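Local structure of signal recognition particle receptor subunit beta (Mus musculus, 2FH5) at residues Val98-Phe101 against Leu102-Leu106; Glu143-Thr146 against Leu147-Thr150; Leu135-Gln138 against Gln139-Glu143. The protein binds GTP as the beta subunit of the signal recognition particle receptor, which helps target nascent secretory proteins to the endoplasmic reticulum membrane. One frame throughout, in Å; residues are numbered along the deposited sequence.

Interaction 1 (Val98-Phe101 against Leu102-Leu106); sequences VAEF and LYQVL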
# COMPACT_ATOMS: atom_id res chain seq x y z
N VAL B 98 13.15 2.59 -10.09
CA VAL B 98 12.22 3.71 -10.17
C VAL B 98 12.15 4.22 -11.60
O VAL B 98 11.06 4.26 -12.19
CB VAL B 98 12.67 4.89 -9.27
CG1 VAL B 98 11.77 6.09 -9.52
CG2 VAL B 98 12.64 4.48 -7.80
N ALA B 99 13.30 4.60 -12.17
CA ALA B 99 13.36 5.12 -13.55
C ALA B 99 12.71 4.17 -14.57
O ALA B 99 11.97 4.59 -15.45
CB ALA B 99 14.82 5.39 -13.96
N GLU B 100 12.99 2.89 -14.43
CA GLU B 100 12.44 1.88 -15.32
C GLU B 100 10.91 1.80 -15.28
O GLU B 100 10.27 1.59 -16.32
CB GLU B 100 13.04 0.52 -14.99
CG GLU B 100 12.41 -0.64 -15.70
CD GLU B 100 13.19 -1.93 -15.44
OE1 GLU B 100 14.34 -2.01 -15.93
OE2 GLU B 100 12.66 -2.83 -14.73
N PHE B 101 10.34 1.95 -14.08
CA PHE B 101 8.90 1.89 -13.95
C PHE B 101 8.32 3.21 -14.44
O PHE B 101 7.34 3.23 -15.17
CB PHE B 101 8.51 1.60 -12.49
CG PHE B 101 7.02 1.53 -12.24
CD1 PHE B 101 6.11 1.23 -13.26
CD2 PHE B 101 6.51 1.77 -10.96
CE1 PHE B 101 4.73 1.20 -13.03
CE2 PHE B 101 5.13 1.73 -10.71
CZ PHE B 101 4.23 1.45 -11.75
N LEU B 102 8.94 4.32 -14.06
CA LEU B 102 8.46 5.64 -14.49
C LEU B 102 8.46 5.72 -16.03
O LEU B 102 7.51 6.25 -16.63
CB LEU B 102 9.34 6.73 -13.88
CG LEU B 102 8.99 8.16 -14.26
CD1 LEU B 102 7.54 8.49 -13.90
CD2 LEU B 102 9.99 9.10 -13.57
N TYR B 103 9.49 5.17 -16.66
CA TYR B 103 9.60 5.12 -18.12
C TYR B 103 8.32 4.57 -18.74
O TYR B 103 7.72 5.19 -19.62
CB TYR B 103 10.77 4.21 -18.52
CG TYR B 103 11.07 4.19 -20.00
CD1 TYR B 103 11.83 5.20 -20.60
CD2 TYR B 103 10.58 3.17 -20.81
CE1 TYR B 103 12.10 5.18 -21.96
CE2 TYR B 103 10.85 3.15 -22.18
CZ TYR B 103 11.61 4.15 -22.74
OH TYR B 103 11.90 4.11 -24.09
N GLN B 104 7.90 3.39 -18.29
CA GLN B 104 6.66 2.80 -18.78
C GLN B 104 5.45 3.67 -18.44
O GLN B 104 4.48 3.70 -19.20
CB GLN B 104 6.44 1.41 -18.18
CG GLN B 104 6.72 0.27 -19.15
CD GLN B 104 7.74 -0.73 -18.59
OE1 GLN B 104 7.88 -1.85 -19.10
NE2 GLN B 104 8.47 -0.32 -17.55
N VAL B 105 5.50 4.38 -17.31
CA VAL B 105 4.37 5.23 -16.94
C VAL B 105 4.30 6.45 -17.87
O VAL B 105 3.21 6.89 -18.24
CB VAL B 105 4.46 5.68 -15.46
CG1 VAL B 105 3.44 6.79 -15.18
CG2 VAL B 105 4.18 4.49 -14.53
N LEU B 106 5.46 6.97 -18.26
CA LEU B 106 5.54 8.12 -19.15
C LEU B 106 5.03 7.72 -20.52
O LEU B 106 4.22 8.41 -21.14
CB LEU B 106 6.97 8.61 -19.27
CG LEU B 106 7.42 9.32 -18.01
CD1 LEU B 106 8.90 9.62 -18.11
CD2 LEU B 106 6.62 10.58 -17.82
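Phe101 and Val105 meet one turn apart on helix 91-110, the crossover helix of the beta-alpha-beta unit that joins strands 79-87 and 117-123 of this P-loop GTPase fold. The Phe101 side chain can be followed outward. CB and CG stay beside the peptide leading into Leu102, CB 3.2 Å from Leu102 N, and the first partner a turn away is met by the ring. At CG the chain swings trans to the backbone N (chi1 179°), which lays the ring beside the carbonyl carbon and sends it along the helix toward Val105. CE1 comes closest to the methyl CG2 of Val105, at 3.7 Å, with CD1 and CZ a little farther from it. The methyl reaches the ring obliquely. A beta-branched valine suits this place because its CG2, beside its own backbone N, is held against the aromatic ring, while the backbone still pairs normally. Beyond the segments the ring enters an aromatic cluster with Phe84 and Phe69, and Arg68 makes a cation-pi contact with it; a large flat residue can serve all of these at once. Leu102 and Val98 add further apolar surface against Phe84. On the flank toward helix 133-150, the small Ala99 allows Leu140, Glu143 and Leu147 to approach closely. The amide of Gln104, on a chain bent at chi2 (125°), turns back along the helix and puts NE2 2.9 Å from Glu100 O. Regular i to i+4 bonds run beneath the side chains: Leu102 N donates to Val98 O, Tyr103 N to Ala99 O, and Val105 N to Phe101 O over 3.0 Å.

Interaction 2 (Glu143-Thr146 against Leu147-Thr150); sequences ELNT and LRVT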
# COMPACT_ATOMS: atom_id res chain seq x y z
N GLU B 143 18.94 9.29 -15.74
CA GLU B 143 18.66 7.87 -15.91
C GLU B 143 17.70 7.55 -17.06
O GLU B 143 17.87 6.57 -17.77
CB GLU B 143 18.11 7.33 -14.59
CG GLU B 143 18.08 5.83 -14.52
CD GLU B 143 19.47 5.24 -14.36
OE1 GLU B 143 20.23 5.74 -13.49
OE2 GLU B 143 19.78 4.28 -15.11
N LEU B 144 16.66 8.35 -17.25
CA LEU B 144 15.73 8.08 -18.35
C LEU B 144 16.50 8.35 -19.65
O LEU B 144 16.24 7.75 -20.69
CB LEU B 144 14.52 8.99 -18.23
CG LEU B 144 13.63 8.73 -16.99
CD1 LEU B 144 12.70 9.89 -16.77
CD2 LEU B 144 12.86 7.45 -17.20
N ASN B 145 17.47 9.26 -19.56
CA ASN B 145 18.27 9.59 -20.72
C ASN B 145 19.03 8.41 -21.23
O ASN B 145 19.24 8.28 -22.43
CB ASN B 145 19.25 10.72 -20.42
CG ASN B 145 20.02 11.13 -21.64
OD1 ASN B 145 19.43 11.53 -22.66
ND2 ASN B 145 21.33 11.02 -21.57
N THR B 146 19.48 7.53 -20.34
CA THR B 146 20.20 6.34 -20.80
C THR B 146 19.22 5.26 -21.21
O THR B 146 19.44 4.55 -22.18
CB THR B 146 21.13 5.76 -19.73
OG1 THR B 146 22.16 6.70 -19.43
CG2 THR B 146 21.78 4.48 -20.22
N LEU B 147 18.12 5.16 -20.47
CA LEU B 147 17.10 4.14 -20.76
C LEU B 147 16.48 4.23 -22.15
O LEU B 147 16.20 3.20 -22.75
CB LEU B 147 15.98 4.17 -19.72
CG LEU B 147 16.11 3.32 -18.47
CD1 LEU B 147 14.92 3.60 -17.59
CD2 LEU B 147 16.17 1.82 -18.84
N ARG B 148 16.22 5.43 -22.66
CA ARG B 148 15.62 5.52 -23.98
C ARG B 148 16.55 5.01 -25.07
O ARG B 148 16.13 4.78 -26.21
CB ARG B 148 15.18 6.95 -24.28
CG ARG B 148 16.23 7.94 -24.08
CD ARG B 148 15.75 9.36 -24.35
NE ARG B 148 16.91 10.25 -24.34
CZ ARG B 148 16.92 11.47 -24.87
NH1 ARG B 148 15.83 11.94 -25.44
NH2 ARG B 148 18.02 12.20 -24.81
N VAL B 149 17.82 4.81 -24.74
CA VAL B 149 18.78 4.27 -25.70
C VAL B 149 18.95 2.76 -25.45
O VAL B 149 18.84 1.96 -26.38
CB VAL B 149 20.16 4.95 -25.58
CG1 VAL B 149 21.14 4.35 -26.59
CG2 VAL B 149 20.02 6.43 -25.79
N THR B 150 19.19 2.38 -24.20
CA THR B 150 19.38 0.96 -23.87
C THR B 150 18.09 0.12 -23.86
O THR B 150 18.14 -1.08 -24.10
CB THR B 150 20.04 0.79 -22.48
OG1 THR B 150 19.10 1.12 -21.45
CG2 THR B 150 21.27 1.70 -22.35
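Asn145 and Arg148 cross at an oblique angle near the C-terminal end of helix 133-150, their amide and guanidinium planes turned 50° apart. The contact is a local i to i+3 pairing. Arg148 NH2 donates to Asn145 OD1 over 2.7 Å, nearly in line with the side-chain carbonyl but with the oxygen tilted out of the guanidinium plane; NE adds a weak bond to the same OD1 at 3.3 Å. Two torsions bring the groups together: CG of Asn145 stands opposite its own backbone N, and CG of Arg148 is wedged between N and C (chi1 53°), from where an extended chain brings the edge of the guanidinium, NE and NH2, to Asn145 OD1. Arginine suits the site because its several N-H groups also reach the backbone oxygens of Leu168, Lys170 and Lys173, while Asn145 OD1 accepts a further bond from Phe175 N. A leucine in place of Arg148 would probably leave those three carbonyls without this donor and set the Asn145 amide freer to turn. Beside them, Thr146 and Thr150, one turn apart, bring their CG2 methyls within 3.5 Å. Thr146 O takes both an i+3 and an i+4 donor: Thr150 N comes nearly straight at it, whereas Val149 N, also 3.0 Å away, sits well above the carbonyl plane. Leu144 and Leu147 meet loosely, CD2 to CD1 4.4 Å, and both serve the inner side, where leucines are apt. There Leu144 packs on Tyr103 and Leu106, and Leu147 on Ala99, seating this end of the helix against helix 91-110, while the polar side holds the loop at residues 168-175.

Interaction 3 (Leu135-Gln138 against Gln139-Glu143); sequences LIQQ and QLEKE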
# COMPACT_ATOMS: atom_id res chain seq x y z
N LEU B 135 16.94 16.97 -6.41
CA LEU B 135 17.93 15.94 -6.73
C LEU B 135 17.32 14.69 -7.38
O LEU B 135 17.94 14.03 -8.23
CB LEU B 135 18.70 15.54 -5.48
CG LEU B 135 19.72 14.41 -5.67
CD1 LEU B 135 20.77 14.76 -6.72
CD2 LEU B 135 20.41 14.15 -4.34
N ILE B 136 16.11 14.34 -6.98
CA ILE B 136 15.48 13.16 -7.56
C ILE B 136 15.15 13.43 -9.02
O ILE B 136 15.33 12.56 -9.88
CB ILE B 136 14.23 12.76 -6.73
CG1 ILE B 136 14.71 12.06 -5.45
CG2 ILE B 136 13.27 11.88 -7.54
CD1 ILE B 136 13.66 11.93 -4.40
N GLN B 137 14.69 14.65 -9.32
CA GLN B 137 14.38 15.00 -10.70
C GLN B 137 15.64 14.92 -11.56
O GLN B 137 15.62 14.36 -12.66
CB GLN B 137 13.83 16.41 -10.82
CG GLN B 137 13.31 16.64 -12.22
CD GLN B 137 12.98 18.08 -12.53
OE1 GLN B 137 12.46 18.82 -11.69
NE2 GLN B 137 13.26 18.49 -13.76
N GLN B 138 16.73 15.47 -11.04
CA GLN B 138 17.99 15.46 -11.76
C GLN B 138 18.46 14.04 -12.05
O GLN B 138 18.77 13.71 -13.20
CB GLN B 138 19.07 16.24 -10.98
CG GLN B 138 20.50 15.91 -11.41
CD GLN B 138 21.57 16.76 -10.71
OE1 GLN B 138 21.41 17.14 -9.54
NE2 GLN B 138 22.66 17.04 -11.43
N GLN B 139 18.52 13.18 -11.03
CA GLN B 139 18.96 11.80 -11.25
C GLN B 139 18.00 11.00 -12.14
O GLN B 139 18.42 10.13 -12.90
CB GLN B 139 19.19 11.11 -9.92
CG GLN B 139 20.32 11.73 -9.12
CD GLN B 139 21.63 11.76 -9.90
OE1 GLN B 139 22.20 10.70 -10.22
NE2 GLN B 139 22.11 12.97 -10.24
N LEU B 140 16.71 11.27 -12.06
CA LEU B 140 15.78 10.55 -12.92
C LEU B 140 15.94 10.96 -14.39
O LEU B 140 15.80 10.11 -15.28
CB LEU B 140 14.34 10.77 -12.49
CG LEU B 140 13.94 9.91 -11.31
CD1 LEU B 140 12.63 10.45 -10.78
CD2 LEU B 140 13.85 8.44 -11.77
N GLU B 141 16.20 12.24 -14.64
CA GLU B 141 16.39 12.69 -16.03
C GLU B 141 17.64 12.02 -16.59
O GLU B 141 17.61 11.44 -17.68
CB GLU B 141 16.52 14.22 -16.09
CG GLU B 141 15.26 14.91 -15.63
CD GLU B 141 15.26 16.42 -15.82
OE1 GLU B 141 16.31 17.06 -15.61
OE2 GLU B 141 14.18 16.97 -16.15
N LYS B 142 18.72 12.07 -15.83
CA LYS B 142 19.96 11.45 -16.27
C LYS B 142 19.74 9.96 -16.57
O LYS B 142 20.25 9.43 -17.54
CB LYS B 142 21.02 11.64 -15.18
CG LYS B 142 22.26 10.75 -15.31
CD LYS B 142 23.27 11.00 -14.18
CE LYS B 142 24.48 10.06 -14.31
NZ LYS B 142 25.49 10.26 -13.22
N GLU B 143 18.94 9.29 -15.74
CA GLU B 143 18.66 7.87 -15.91
C GLU B 143 17.70 7.55 -17.06
O GLU B 143 17.87 6.57 -17.77
CB GLU B 143 18.11 7.33 -14.59
CG GLU B 143 18.08 5.83 -14.52
CD GLU B 143 19.47 5.24 -14.36
OE1 GLU B 143 20.23 5.74 -13.49
OE2 GLU B 143 19.78 4.28 -15.11
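Gln137 and Glu141, one turn apart in the first half of helix 133-150, form the polar part of this contact: an i to i+4 hydrogen bond in which Gln137 NE2 donates to Glu141 OE2 over 3.0 Å, fairly straight at 161°. OE2 lies near the plane of the Gln137 amide, whereas NE2 approaches OE2 from above the carboxylate plane, the two flat groups standing 84° apart. An extended Gln137 chain, trans at chi1 (-170°), carries the amide forward to reach it.

Among apolar contacts, Ile136 and Leu140 lie side by side and point the same way, CG2 to CD1 3.6 Å. Leu135 likewise runs alongside Gln139, with CD1 3.9 Å from CG, so the glutamine offers its aliphatic part. The buried branched pair suits the inner side, where Ile136 meets Phe91 and Leu140 meets Val98 of helix 91-110.

Backbone bonds from Gln139, Leu140, Glu141 and Lys142 to the residues four earlier keep the helix regular. Because Glu141 OE2 also accepts from Phe177 N, its charge is probably stabilised by two donors, and the carboxylate ties the adjoining loop to the helix while Gln137 helps fix its rotation.

In the fold
The three contacts occupy two adjacent helices. Interactions 2 and 3 follow one another on helix 133-150, share Glu143, and have centres about 11 Å apart; interaction 1 lies on helix 91-110, its centre about 11 Å from that of interaction 2 and about 12 Å from that of interaction 3. Ala99 is one of the places where the helices meet: its CB is 3.3 Å from Glu143 CG and its CA 3.8 Å from Leu140 CD2. Interaction 1 is nearest the nucleotide: the side chain of Phe101 is about 4 Å from GTP-binding Gly14 and about 8 Å from GTP, nearest atoms. The side chain of Ile136 is about 5 Å from that of Gln125 and about 12 Å from GTP.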